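Local coordinates for protein putative dehydrogenase (PDB 6UUG) that oxidises methanesulfinate as the monooxygenase of a two-component flavin-dependent system in bacterial sulfur assimilation, at residues 56-61 with 171-176; 68-73 with 136-141; 90-95 with 257-262; 102-107 with 211-216; 110-115 with 246-251. All coordinates share one frame; numbering follows the deposited sequence.

Interaction 1 (56-61 with 171-176); sequences TPKAER and ASDSQM
A salt-bridge network of Lys58, Arg61 and Asp173 ties the first turn of helix 58-67 to a type II beta turn, Ala171 to Ser174, in this acyl-CoA dehydrogenase-type fold. The turn leads into strand 176-183. Asp173 occupies its third position and carries the contact. Its CG stands anti to the backbone N (chi1 -174°), which holds the carboxylate out to the helix. Lys58 crosses it at about a right angle and puts NZ 2.8 Å from Asp173 OD1, on the syn side. Arg61 and Asp173 come at each other from opposite directions, and the arginine grips side-on. Its NE donates to the anti lone pair of Asp173 OD2 at 2.8 Å, while Arg61 NH2 donates to Asp173 O at 2.9 Å, from above the carbonyl plane. The guanidinium and carboxylate planes are 69° apart. Ser172 O lies over one guanidinium face. Outside the contact, Asp62 also pairs with Lys58, Arg65 also pairs with Asp173 OD2, and Phe138 makes a cation-pi contact with Arg61. The turn is tied internally by Ser174 OG, which donates to Ala171 O at 2.6 Å. At the other margin, Thr56 hydrogen-bonds Asp217 through OG1, and Thr56 CG2 packs 4.1 Å from Asp173 CB.

Interaction 2 (68-73 with 136-141); sequences GLLALS and NWFWGN
Leu70 and Asn136 bring the two backbones together, their CA atoms 6.1 Å apart, where each segment has just left a helix: Gly68 after helix 58-67 and Asn136 after helix 122-135, both with positive phi. The contact thus joins two helix C-terminal ends beside the start of strand 139-142, an edge strand of a three-stranded mixed sheet within the chain. A water lies between the two segments. It accepts from Leu70 N at 2.9 Å; its contact with Asn136 OD1 is too short to be more than a doubtful bond. The rest is carried by Leu70. Its CG lies anti to the carbonyl carbon (chi1 -66°), which carries the two methyls toward Phe138 and the backbone oxygens before it. CD1 rests 3.6 Å from Asn136 O and 3.7 Å from Trp137 O. Trp137 O is buried here and has no polar partner in the model. Phe138 receives both methyls, its side chain crossing that of Leu70 at about a right angle. His109 also meets the Phe138 ring. Leu70 CD1 lies 3.8 Å from Phe138 CD2. Leu70 CD2 makes the CH-pi contact, 4.0 Å from the Phe138 ring centroid and only 8° off the ring normal.

Interaction 3 (90-95 with 257-262); sequences QVVREF and THMFLG
Arg93 and Gly262 mark the closest point between helices 85-96 and 247-277, with CA atoms 4.5 Å apart. Gly262 has no side chain to separate the backbones, and its CA makes a CA-H...O contact with Arg93 O at 3.5 Å. One turn earlier, His258 O lies 3.6 Å from Arg93 CA. The side chain of Arg93 then runs out across the second helix, past Leu261. It is extended from CG to NE, and CG is anti to the backbone N (chi1 167°). This lays the guanidinium beside Leu261, whose CD2 sits over the centre of one face, 3.5 Å from Arg93 NE. On the other flank, Val92 CG1 packs 3.7 Å from Met259 CG in the conformer given. The imidazole of His258 turns its edge to Arg93 CB.

The next shell fixes these groups. Arg93 forms salt bridges to Glu265 through NH2 and to Glu315 through NH1, so its charge has two partners, which probably hold the guanidinium in place against Leu261. His258 ND1 is hydrogen-bonded to Leu254 O, which sets its ring. Helix 294-327 adds Ile310 against Leu261 and Val314 against His258.

The axes of the two short segments approach to 7.5 Å and cross at -37°. This is close helix-helix packing at a glycine, and it joins the N-terminal helical domain to the C-terminal helical bundle of the acyl-CoA dehydrogenase fold.

Interaction 4 (102-107 with 211-216); sequences IAHVFG and IGQRQT
His104 is the first residue of helix segment 102-107 to touch the loop 211-216, and it makes the one hydrogen bond between them. Gln213 NE2 donates to His104 ND1 at 3.0 Å, with an N-H...N angle of 153°. The donor lies in the imidazole plane, at the ring edge, and the acceptor lies in the amide plane. The two planes are 23° apart, nearly coplanar. Gln213 reaches the ring by a bend at chi2 (-56°), and its OE1 is hydrogen-bonded to Ser100, consistent with the NE2 end facing His104. His104 CB also packs 3.6 Å from Thr216 CG2.

Val105 follows and covers the last residue of the turn. Its CG1 sits 3.8 Å from Thr216 CA and as far from Thr216 O.

The loop is braced from within. Residues Gln213 to Thr216 form a type I beta turn, in which Thr216 OG1 donates to Gln213 O at 2.9 Å. Trp208 NE1 bonds the same oxygen. The backbone bond from Thr216 N to Gln213 O is weak; the hydroxyl bond adds to it. Met259 of helix 247-277 lies against both His104 and Gln213, and Ile211 touches Asp377 of a second subunit.

The contact is a buried helix-to-turn junction. It seats the loop between strands 202-204 and 221-228 on helix 100-119, joining the beta region to the N-terminal helices of the acyl-CoA dehydrogenase-type fold.

Interaction 5 (110-115 with 246-251); sequences HLMLAT and CLRPLI
Thr115 OG1 takes part in three hydrogen bonds, with two groups. It donates to Leu111 O, one turn back in its own helix, at 2.8 Å. It accepts from Arg248 NE at 2.9 Å, in a fairly straight bond of 162°, and from Arg248 NH2 at 3.2 Å, in a more bent one. Arg248 thus takes the hydroxyl side-on with two nitrogens, and the oxygen lies in the guanidinium plane. The hydroxyl stands anti to the carbonyl carbon, which lets it serve both its own helix and the arginine. Leu111 O has a second donor in Thr115 N. The two donors reach it from opposite faces of the carbonyl plane.

The arginine is packed as well as bonded. Leu111 lies across it at about a right angle, with CD2 over one guanidinium face, toward the rim, 3.7 Å from Arg248 NH2. Met112 bends round at chi2 and chi3 and brings CE to 3.7 Å from the same nitrogen. Bonds at the edge and a methyl on the face would together restrict rotation of this buried group.

Beside the polar centre is an apolar strip. Leu111 CD1 meets Ile251 CG2 at 3.8 Å, and Ala114 CB meets Ile251 CD1 at 4.1 Å.

Helix segments 110-115 and 247-251 run almost exactly antiparallel, 176° between their directions, and their axes come no closer than 10.0 Å. Strand 139-142 lies beside Met112 through Trp139 and Asn141. Helix 294-327 backs Ile251 through Leu321 and Trp325.

Helix 100-119 is shared by interactions 4 and 5, whose centres are about 18 Å apart, and helix 247-277 serves both interactions 3 and 5. The centres of interactions 1 and 2 are about 11 Å apart, and backbone pairing of strands 139-142 and 176-183 joins them. Interaction 2 also touches interactions 3, 4 and 5, the last through a probable hydrogen bond between Ser73 and His110. The five first segments follow in order through the N-terminal helical region, that of interaction 2 in a loop between two helices. Their partners lie later in the chain, in the beta region for interactions 1, 2 and 4 and in the C-terminal helices for 3 and 5. The N-terminal helices thus connect both other parts of the fold.

Interaction 1 (56-61 with 171-176)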
# COMPACT_ATOMS: atom_id res chain seq x y z
N THR A 56 26.50 14.86 -23.29
CA THR A 56 27.63 14.77 -22.36
C THR A 56 27.73 16.05 -21.54
O THR A 56 27.83 17.14 -22.12
CB THR A 56 28.93 14.53 -23.12
OG1 THR A 56 28.77 13.41 -24.00
CG2 THR A 56 30.07 14.23 -22.13
N PRO A 57 27.72 15.97 -20.21
CA PRO A 57 27.91 17.17 -19.36
C PRO A 57 29.39 17.50 -19.21
O PRO A 57 30.01 17.32 -18.16
CB PRO A 57 27.25 16.75 -18.04
CG PRO A 57 27.48 15.26 -17.98
CD PRO A 57 27.56 14.74 -19.41
N LYS A 58 29.98 17.99 -20.31
CA LYS A 58 31.43 18.14 -20.37
C LYS A 58 31.94 19.15 -19.34
O LYS A 58 32.95 18.90 -18.67
CB LYS A 58 31.84 18.56 -21.79
CG LYS A 58 33.31 18.94 -21.94
CD LYS A 58 34.25 17.80 -21.60
CE LYS A 58 35.70 18.17 -21.93
NZ LYS A 58 36.69 17.20 -21.37
N ALA A 59 31.26 20.29 -19.19
CA ALA A 59 31.69 21.28 -18.21
C ALA A 59 31.66 20.72 -16.79
O ALA A 59 32.56 21.00 -15.98
CB ALA A 59 30.80 22.52 -18.31
N GLU A 60 30.64 19.92 -16.48
CA GLU A 60 30.55 19.33 -15.14
C GLU A 60 31.60 18.24 -14.94
O GLU A 60 32.16 18.11 -13.85
CB GLU A 60 29.14 18.78 -14.91
CG GLU A 60 28.04 19.84 -14.81
CD GLU A 60 27.80 20.60 -16.12
OE1 GLU A 60 27.93 19.99 -17.21
OE2 GLU A 60 27.49 21.81 -16.06
N ARG A 61 31.87 17.46 -15.98
CA ARG A 61 32.91 16.43 -15.88
C ARG A 61 34.28 17.06 -15.70
O ARG A 61 35.10 16.56 -14.92
CB ARG A 61 32.87 15.52 -17.11
CG ARG A 61 31.58 14.70 -17.24
CD ARG A 61 31.50 13.95 -18.57
NE ARG A 61 32.59 13.00 -18.70
CZ ARG A 61 32.54 11.74 -18.30
NH1 ARG A 61 31.44 11.24 -17.74
NH2 ARG A 61 33.60 10.96 -18.46
N ALA A 171 31.17 6.22 -21.15
CA ALA A 171 32.35 5.93 -21.95
C ALA A 171 32.85 7.18 -22.68
O ALA A 171 34.06 7.34 -22.88
CB ALA A 171 32.05 4.80 -22.94
N SER A 172 31.94 8.07 -23.06
CA SER A 172 32.32 9.30 -23.73
C SER A 172 33.07 10.22 -22.77
O SER A 172 32.80 10.24 -21.56
CB SER A 172 31.09 10.02 -24.28
OG SER A 172 30.29 9.11 -25.01
N ASP A 173 34.01 10.98 -23.32
CA ASP A 173 34.83 11.90 -22.53
C ASP A 173 35.54 11.17 -21.39
O ASP A 173 35.73 11.71 -20.30
CB ASP A 173 34.00 13.07 -22.00
CG ASP A 173 34.83 14.12 -21.31
OD1 ASP A 173 35.83 14.58 -21.91
OD2 ASP A 173 34.48 14.49 -20.16
N SER A 174 35.94 9.93 -21.63
CA SER A 174 36.68 9.17 -20.62
C SER A 174 38.10 8.92 -21.11
O SER A 174 38.39 9.00 -22.31
CB SER A 174 35.99 7.84 -20.29
OG SER A 174 36.14 6.88 -21.32
N GLN A 175 38.98 8.65 -20.15
CA GLN A 175 40.37 8.32 -20.45
C GLN A 175 40.63 6.82 -20.48
O GLN A 175 41.45 6.35 -21.28
CB GLN A 175 41.30 8.99 -19.43
CG GLN A 175 41.55 10.48 -19.67
CD GLN A 175 40.29 11.32 -19.63
OE1 GLN A 175 39.66 11.46 -18.57
NE2 GLN A 175 39.92 11.89 -20.77
N MET A 176 39.94 6.07 -19.63
CA MET A 176 40.10 4.63 -19.55
C MET A 176 38.72 3.98 -19.53
O MET A 176 37.75 4.59 -19.07
CB MET A 176 40.90 4.21 -18.31
CG MET A 176 42.36 4.65 -18.30
SD MET A 176 43.37 3.75 -19.50
CE MET A 176 43.28 2.07 -18.88

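Interaction 2 (68-73 with 136-141)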
# COMPACT_ATOMS: atom_id res chain seq x y z
N GLY A 68 39.75 17.23 -7.81
CA GLY A 68 40.49 16.19 -7.13
C GLY A 68 39.70 14.95 -6.79
O GLY A 68 40.30 13.92 -6.45
N LEU A 69 38.37 15.00 -6.87
CA LEU A 69 37.56 13.90 -6.36
C LEU A 69 37.63 12.65 -7.23
O LEU A 69 37.14 11.60 -6.79
CB LEU A 69 36.10 14.35 -6.18
CG LEU A 69 35.85 15.48 -5.18
CD1 LEU A 69 34.39 15.99 -5.25
CD2 LEU A 69 36.19 15.07 -3.75
N LEU A 70 38.20 12.71 -8.43
CA LEU A 70 38.39 11.46 -9.17
C LEU A 70 39.42 10.55 -8.51
O LEU A 70 39.49 9.36 -8.84
CB LEU A 70 38.79 11.73 -10.62
CG LEU A 70 37.74 12.42 -11.50
CD1 LEU A 70 38.24 12.52 -12.93
CD2 LEU A 70 36.38 11.68 -11.46
N ALA A 71 40.20 11.07 -7.56
CA ALA A 71 41.14 10.26 -6.80
C ALA A 71 40.63 9.96 -5.39
O ALA A 71 41.41 9.54 -4.53
CB ALA A 71 42.50 10.97 -6.73
N LEU A 72 39.33 10.16 -5.15
CA LEU A 72 38.79 10.03 -3.80
C LEU A 72 39.03 8.64 -3.22
O LEU A 72 39.40 8.50 -2.05
CB LEU A 72 37.30 10.37 -3.81
CG LEU A 72 36.56 10.36 -2.47
CD1 LEU A 72 37.24 11.32 -1.50
CD2 LEU A 72 35.08 10.77 -2.67
N SER A 73 38.79 7.60 -4.02
CA SER A 73 38.89 6.22 -3.55
C SER A 73 40.31 5.66 -3.60
O SER A 73 40.54 4.57 -3.06
CB SER A 73 37.98 5.31 -4.38
OG SER A 73 38.42 5.26 -5.72
N ASN A 136 44.21 12.88 -13.21
CA ASN A 136 42.75 12.96 -13.12
C ASN A 136 42.06 12.28 -14.31
O ASN A 136 41.17 12.84 -14.94
CB ASN A 136 42.27 14.41 -12.99
CG ASN A 136 42.63 15.02 -11.65
OD1 ASN A 136 42.10 14.64 -10.61
ND2 ASN A 136 43.54 15.98 -11.68
N TRP A 137 42.49 11.05 -14.60
CA TRP A 137 41.81 10.22 -15.59
C TRP A 137 40.39 9.90 -15.14
O TRP A 137 40.17 9.51 -13.99
CB TRP A 137 42.56 8.91 -15.79
CG TRP A 137 43.86 8.98 -16.54
CD1 TRP A 137 44.41 10.07 -17.16
CD2 TRP A 137 44.77 7.90 -16.74
NE1 TRP A 137 45.61 9.72 -17.74
CE2 TRP A 137 45.85 8.40 -17.49
CE3 TRP A 137 44.77 6.56 -16.36
CZ2 TRP A 137 46.92 7.59 -17.87
CZ3 TRP A 137 45.84 5.76 -16.73
CH2 TRP A 137 46.89 6.28 -17.48
N PHE A 138 39.44 10.04 -16.06
CA PHE A 138 38.04 9.67 -15.84
C PHE A 138 37.83 8.28 -16.44
O PHE A 138 38.07 8.08 -17.64
CB PHE A 138 37.11 10.71 -16.50
CG PHE A 138 35.84 11.03 -15.71
CD1 PHE A 138 35.01 10.02 -15.24
CD2 PHE A 138 35.48 12.35 -15.47
CE1 PHE A 138 33.84 10.32 -14.54
CE2 PHE A 138 34.32 12.67 -14.77
CZ PHE A 138 33.49 11.65 -14.30
N TRP A 139 37.41 7.32 -15.62
CA TRP A 139 37.21 5.94 -16.05
C TRP A 139 35.75 5.69 -16.40
O TRP A 139 34.86 6.06 -15.63
CB TRP A 139 37.64 4.96 -14.96
CG TRP A 139 39.13 4.83 -14.78
CD1 TRP A 139 39.99 5.81 -14.38
CD2 TRP A 139 39.93 3.65 -14.98
NE1 TRP A 139 41.28 5.32 -14.31
CE2 TRP A 139 41.26 4.00 -14.68
CE3 TRP A 139 39.64 2.34 -15.39
CZ2 TRP A 139 42.31 3.08 -14.78
CZ3 TRP A 139 40.68 1.43 -15.48
CH2 TRP A 139 42.00 1.80 -15.18
N GLY A 140 35.50 5.04 -17.54
CA GLY A 140 34.16 4.76 -18.01
C GLY A 140 33.89 3.26 -18.09
O GLY A 140 34.78 2.43 -17.91
N ASN A 141 32.63 2.94 -18.35
CA ASN A 141 32.14 1.56 -18.30
C ASN A 141 31.85 1.05 -19.70
O ASN A 141 31.17 1.72 -20.49
CB ASN A 141 30.88 1.45 -17.46
CG ASN A 141 30.25 0.07 -17.55
OD1 ASN A 141 30.86 -0.92 -17.15
ND2 ASN A 141 29.03 -0.01 -18.07
O HOH W 1 39.67 14.72 -9.90

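Interaction 3 (90-95 with 257-262)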
# COMPACT_ATOMS: atom_id res chain seq x y z
N GLN A 90 29.06 8.36 0.13
CA GLN A 90 28.41 9.57 0.61
C GLN A 90 28.48 10.68 -0.44
O GLN A 90 27.52 11.44 -0.61
CB GLN A 90 29.08 10.04 1.92
CG GLN A 90 28.34 11.19 2.60
CD GLN A 90 29.01 11.64 3.91
OE1 GLN A 90 30.21 11.46 4.09
NE2 GLN A 90 28.23 12.23 4.80
N VAL A 91 29.61 10.80 -1.14
CA VAL A 91 29.71 11.82 -2.18
C VAL A 91 28.80 11.47 -3.36
O VAL A 91 28.14 12.35 -3.92
CB VAL A 91 31.18 12.01 -2.60
CG1 VAL A 91 31.26 12.87 -3.86
CG2 VAL A 91 31.96 12.67 -1.43
N VAL A 92 28.71 10.18 -3.73
CA VAL A 92 27.75 9.77 -4.76
C VAL A 92 26.34 10.22 -4.39
O VAL A 92 25.60 10.80 -5.20
CB VAL A 92 27.82 8.24 -4.98
CG1 VAL A 92 26.69 7.78 -5.90
CG2 VAL A 92 29.17 7.81 -5.56
N ARG A 93 25.94 9.94 -3.14
CA ARG A 93 24.63 10.33 -2.63
C ARG A 93 24.43 11.85 -2.70
O ARG A 93 23.36 12.33 -3.10
CB ARG A 93 24.49 9.83 -1.19
CG ARG A 93 23.33 10.38 -0.37
CD ARG A 93 23.44 9.84 1.07
NE ARG A 93 22.41 10.30 2.00
CZ ARG A 93 22.39 9.96 3.29
NH1 ARG A 93 23.34 9.16 3.77
NH2 ARG A 93 21.43 10.41 4.10
N GLU A 94 25.47 12.61 -2.33
CA GLU A 94 25.36 14.07 -2.34
C GLU A 94 25.15 14.60 -3.75
O GLU A 94 24.34 15.51 -3.97
CB GLU A 94 26.60 14.69 -1.72
CG GLU A 94 26.49 16.19 -1.52
CD GLU A 94 25.54 16.56 -0.39
OE1 GLU A 94 25.34 15.74 0.53
OE2 GLU A 94 25.01 17.69 -0.41
N PHE A 95 25.87 14.05 -4.74
CA PHE A 95 25.66 14.48 -6.12
C PHE A 95 24.26 14.11 -6.59
O PHE A 95 23.59 14.91 -7.26
CB PHE A 95 26.69 13.85 -7.05
CG PHE A 95 28.07 14.44 -6.94
CD1 PHE A 95 28.24 15.78 -6.64
CD2 PHE A 95 29.18 13.64 -7.13
CE1 PHE A 95 29.53 16.32 -6.53
CE2 PHE A 95 30.47 14.18 -7.03
CZ PHE A 95 30.63 15.52 -6.73
N THR A 257 22.41 2.11 -4.81
CA THR A 257 21.57 2.34 -3.63
C THR A 257 21.77 3.74 -3.08
O THR A 257 20.80 4.41 -2.72
CB THR A 257 21.86 1.29 -2.55
OG1 THR A 257 21.56 -0.02 -3.05
CG2 THR A 257 21.00 1.54 -1.31
N HIS A 258 23.03 4.19 -2.98
CA HIS A 258 23.29 5.56 -2.52
C HIS A 258 22.71 6.58 -3.48
O HIS A 258 22.26 7.66 -3.05
CB HIS A 258 24.80 5.78 -2.34
CG HIS A 258 25.33 5.28 -1.04
ND1 HIS A 258 25.50 3.94 -0.77
CD2 HIS A 258 25.72 5.95 0.07
CE1 HIS A 258 25.98 3.81 0.46
NE2 HIS A 258 26.12 5.02 0.99
N MET A 259 22.75 6.30 -4.79
CA MET A 259 22.10 7.16 -5.78
C MET A 259 20.61 7.27 -5.51
O MET A 259 20.03 8.37 -5.56
CB MET A 259 22.32 6.63 -7.20
CG MET A 259 23.72 6.75 -7.76
SD MET A 259 23.93 5.78 -9.28
CE MET A 259 22.54 6.33 -10.25
N PHE A 260 19.95 6.13 -5.28
CA PHE A 260 18.51 6.11 -5.04
C PHE A 260 18.14 6.97 -3.83
O PHE A 260 17.17 7.72 -3.86
CB PHE A 260 18.02 4.68 -4.81
CG PHE A 260 18.20 3.73 -5.99
CD1 PHE A 260 18.63 4.18 -7.23
CD2 PHE A 260 17.93 2.37 -5.83
CE1 PHE A 260 18.79 3.28 -8.31
CE2 PHE A 260 18.09 1.48 -6.89
CZ PHE A 260 18.52 1.94 -8.12
N LEU A 261 18.89 6.81 -2.73
CA LEU A 261 18.62 7.62 -1.55
C LEU A 261 18.84 9.10 -1.85
O LEU A 261 18.00 9.94 -1.50
CB LEU A 261 19.51 7.17 -0.38
CG LEU A 261 19.53 8.08 0.85
CD1 LEU A 261 18.16 8.27 1.46
CD2 LEU A 261 20.48 7.44 1.88
N GLY A 262 19.95 9.44 -2.51
CA GLY A 262 20.20 10.83 -2.87
C GLY A 262 19.09 11.44 -3.71
O GLY A 262 18.68 12.58 -3.48

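Interaction 4 (102-107 with 211-216)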
# COMPACT_ATOMS: atom_id res chain seq x y z
N ILE A 102 25.30 12.86 -13.10
CA ILE A 102 26.66 13.08 -12.63
C ILE A 102 26.99 12.11 -11.50
O ILE A 102 28.10 11.55 -11.44
CB ILE A 102 26.82 14.55 -12.20
CG1 ILE A 102 26.99 15.42 -13.44
CG2 ILE A 102 28.00 14.75 -11.25
CD1 ILE A 102 28.29 15.14 -14.19
N ALA A 103 26.03 11.87 -10.60
CA ALA A 103 26.28 10.91 -9.53
C ALA A 103 26.60 9.53 -10.10
O ALA A 103 27.49 8.84 -9.60
CB ALA A 103 25.07 10.83 -8.60
N HIS A 104 25.90 9.14 -11.16
CA HIS A 104 26.08 7.83 -11.78
C HIS A 104 27.47 7.68 -12.39
O HIS A 104 28.15 6.68 -12.16
CB HIS A 104 24.99 7.63 -12.84
CG HIS A 104 24.88 6.23 -13.37
ND1 HIS A 104 23.70 5.74 -13.88
CD2 HIS A 104 25.79 5.24 -13.51
CE1 HIS A 104 23.88 4.50 -14.30
NE2 HIS A 104 25.14 4.17 -14.09
N VAL A 105 27.88 8.63 -13.22
CA VAL A 105 29.19 8.47 -13.86
C VAL A 105 30.30 8.63 -12.85
O VAL A 105 31.35 7.99 -12.99
CB VAL A 105 29.36 9.45 -15.04
CG1 VAL A 105 28.44 9.03 -16.18
CG2 VAL A 105 29.11 10.88 -14.60
N PHE A 106 30.11 9.46 -11.82
CA PHE A 106 31.12 9.57 -10.76
C PHE A 106 31.23 8.26 -9.98
O PHE A 106 32.34 7.74 -9.77
CB PHE A 106 30.77 10.73 -9.82
CG PHE A 106 31.75 10.91 -8.69
CD1 PHE A 106 32.96 11.55 -8.90
CD2 PHE A 106 31.45 10.45 -7.42
CE1 PHE A 106 33.86 11.73 -7.86
CE2 PHE A 106 32.35 10.62 -6.37
CZ PHE A 106 33.56 11.26 -6.59
N GLY A 107 30.10 7.71 -9.55
CA GLY A 107 30.12 6.44 -8.84
C GLY A 107 30.67 5.31 -9.69
O GLY A 107 31.44 4.47 -9.20
N ILE A 211 14.53 8.18 -20.86
CA ILE A 211 13.66 9.15 -20.18
C ILE A 211 14.31 9.66 -18.90
O ILE A 211 13.99 10.76 -18.43
CB ILE A 211 12.27 8.56 -19.89
CG1 ILE A 211 12.38 7.35 -18.95
CG2 ILE A 211 11.54 8.24 -21.20
CD1 ILE A 211 11.19 7.18 -18.01
N GLY A 212 15.23 8.88 -18.31
CA GLY A 212 15.98 9.32 -17.15
C GLY A 212 17.46 9.05 -17.34
O GLY A 212 17.88 8.43 -18.33
N GLN A 213 18.26 9.53 -16.38
CA GLN A 213 19.72 9.39 -16.43
C GLN A 213 20.28 9.91 -17.75
O GLN A 213 21.14 9.29 -18.38
CB GLN A 213 20.14 7.93 -16.22
CG GLN A 213 19.80 7.38 -14.86
CD GLN A 213 20.38 8.21 -13.73
OE1 GLN A 213 19.77 9.17 -13.27
NE2 GLN A 213 21.58 7.83 -13.27
N ARG A 214 19.79 11.08 -18.17
CA ARG A 214 19.97 11.53 -19.55
C ARG A 214 21.36 12.07 -19.85
O ARG A 214 21.61 12.47 -21.00
CB ARG A 214 18.91 12.58 -19.89
CG ARG A 214 17.50 11.99 -19.93
CD ARG A 214 16.42 13.00 -20.30
NE ARG A 214 16.81 13.87 -21.41
CZ ARG A 214 16.83 13.51 -22.70
NH1 ARG A 214 16.50 12.27 -23.06
NH2 ARG A 214 17.20 14.39 -23.63
N GLN A 215 22.28 12.09 -18.88
CA GLN A 215 23.63 12.58 -19.13
C GLN A 215 24.68 11.57 -18.66
O GLN A 215 25.81 11.96 -18.33
CB GLN A 215 23.85 13.94 -18.48
CG GLN A 215 23.05 15.07 -19.14
CD GLN A 215 23.56 16.46 -18.78
OE1 GLN A 215 23.68 16.81 -17.60
NE2 GLN A 215 23.87 17.27 -19.81
N THR A 216 24.35 10.28 -18.65
CA THR A 216 25.29 9.22 -18.31
C THR A 216 25.97 8.60 -19.53
O THR A 216 26.80 7.70 -19.36
CB THR A 216 24.59 8.12 -17.50
OG1 THR A 216 23.50 7.57 -18.27
CG2 THR A 216 24.07 8.68 -16.19

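Interaction 5 (110-115 with 246-251)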
# COMPACT_ATOMS: atom_id res chain seq x y z
N HIS A 110 34.49 5.30 -9.81
CA HIS A 110 35.18 4.65 -8.69
C HIS A 110 34.94 3.14 -8.69
O HIS A 110 35.79 2.38 -8.19
CB HIS A 110 34.76 5.30 -7.37
CG HIS A 110 35.29 6.70 -7.23
ND1 HIS A 110 36.62 6.96 -7.01
CD2 HIS A 110 34.68 7.91 -7.37
CE1 HIS A 110 36.81 8.27 -6.97
NE2 HIS A 110 35.65 8.86 -7.20
N LEU A 111 33.80 2.69 -9.23
CA LEU A 111 33.59 1.25 -9.42
C LEU A 111 34.60 0.67 -10.41
O LEU A 111 35.07 -0.46 -10.22
CB LEU A 111 32.16 0.98 -9.90
CG LEU A 111 31.83 -0.47 -10.23
CD1 LEU A 111 31.86 -1.35 -9.00
CD2 LEU A 111 30.44 -0.56 -10.89
N MET A 112 34.94 1.41 -11.47
CA MET A 112 35.94 0.91 -12.41
C MET A 112 37.30 0.77 -11.74
O MET A 112 38.02 -0.22 -11.96
CB MET A 112 36.05 1.83 -13.63
CG MET A 112 34.77 1.98 -14.46
SD MET A 112 33.95 0.43 -14.88
CE MET A 112 32.40 0.60 -13.98
N LEU A 113 37.67 1.74 -10.90
CA LEU A 113 38.91 1.63 -10.14
C LEU A 113 38.87 0.43 -9.20
O LEU A 113 39.86 -0.30 -9.06
CB LEU A 113 39.17 2.92 -9.37
CG LEU A 113 39.53 4.15 -10.20
CD1 LEU A 113 39.68 5.34 -9.27
CD2 LEU A 113 40.85 3.88 -10.95
N ALA A 114 37.72 0.20 -8.55
CA ALA A 114 37.59 -0.98 -7.69
C ALA A 114 37.76 -2.26 -8.48
O ALA A 114 38.28 -3.25 -7.96
CB ALA A 114 36.23 -0.98 -6.99
N THR A 115 37.31 -2.25 -9.74
CA THR A 115 37.39 -3.43 -10.60
C THR A 115 38.84 -3.84 -10.85
O THR A 115 39.19 -5.02 -10.72
CB THR A 115 36.67 -3.16 -11.92
OG1 THR A 115 35.29 -2.83 -11.66
CG2 THR A 115 36.70 -4.39 -12.80
N CYS A 246 34.75 -10.81 -4.90
CA CYS A 246 33.29 -10.79 -5.02
C CYS A 246 32.66 -9.59 -4.34
O CYS A 246 31.43 -9.47 -4.35
CB CYS A 246 32.71 -12.09 -4.45
SG CYS A 246 33.00 -13.53 -5.57
N LEU A 247 33.45 -8.68 -3.76
CA LEU A 247 32.88 -7.40 -3.36
C LEU A 247 32.53 -6.52 -4.54
O LEU A 247 31.76 -5.57 -4.38
CB LEU A 247 33.82 -6.63 -2.44
CG LEU A 247 34.07 -7.15 -1.03
CD1 LEU A 247 35.11 -6.24 -0.37
CD2 LEU A 247 32.81 -7.26 -0.18
N ARG A 248 33.08 -6.79 -5.73
CA ARG A 248 32.85 -5.89 -6.86
C ARG A 248 31.37 -5.70 -7.17
O ARG A 248 30.93 -4.55 -7.29
CB ARG A 248 33.62 -6.40 -8.09
CG ARG A 248 33.78 -5.36 -9.20
CD ARG A 248 32.65 -5.35 -10.19
NE ARG A 248 32.91 -4.34 -11.21
CZ ARG A 248 32.03 -3.89 -12.10
NH1 ARG A 248 30.79 -4.38 -12.12
NH2 ARG A 248 32.39 -2.96 -12.96
N PRO A 249 30.55 -6.75 -7.33
CA PRO A 249 29.13 -6.49 -7.59
C PRO A 249 28.42 -5.81 -6.43
O PRO A 249 27.45 -5.08 -6.66
CB PRO A 249 28.56 -7.89 -7.87
CG PRO A 249 29.50 -8.83 -7.18
CD PRO A 249 30.85 -8.19 -7.33
N LEU A 250 28.88 -6.04 -5.20
CA LEU A 250 28.25 -5.41 -4.05
C LEU A 250 28.54 -3.92 -4.01
O LEU A 250 27.67 -3.12 -3.63
CB LEU A 250 28.71 -6.11 -2.76
CG LEU A 250 28.47 -7.62 -2.70
CD1 LEU A 250 28.81 -8.17 -1.32
CD2 LEU A 250 27.00 -7.93 -3.03
N ILE A 251 29.76 -3.51 -4.38
CA ILE A 251 30.06 -2.09 -4.53
C ILE A 251 29.16 -1.47 -5.59
O ILE A 251 28.62 -0.38 -5.40
CB ILE A 251 31.55 -1.90 -4.85
CG1 ILE A 251 32.40 -2.29 -3.63
CG2 ILE A 251 31.84 -0.44 -5.28
CD1 ILE A 251 33.88 -2.52 -3.98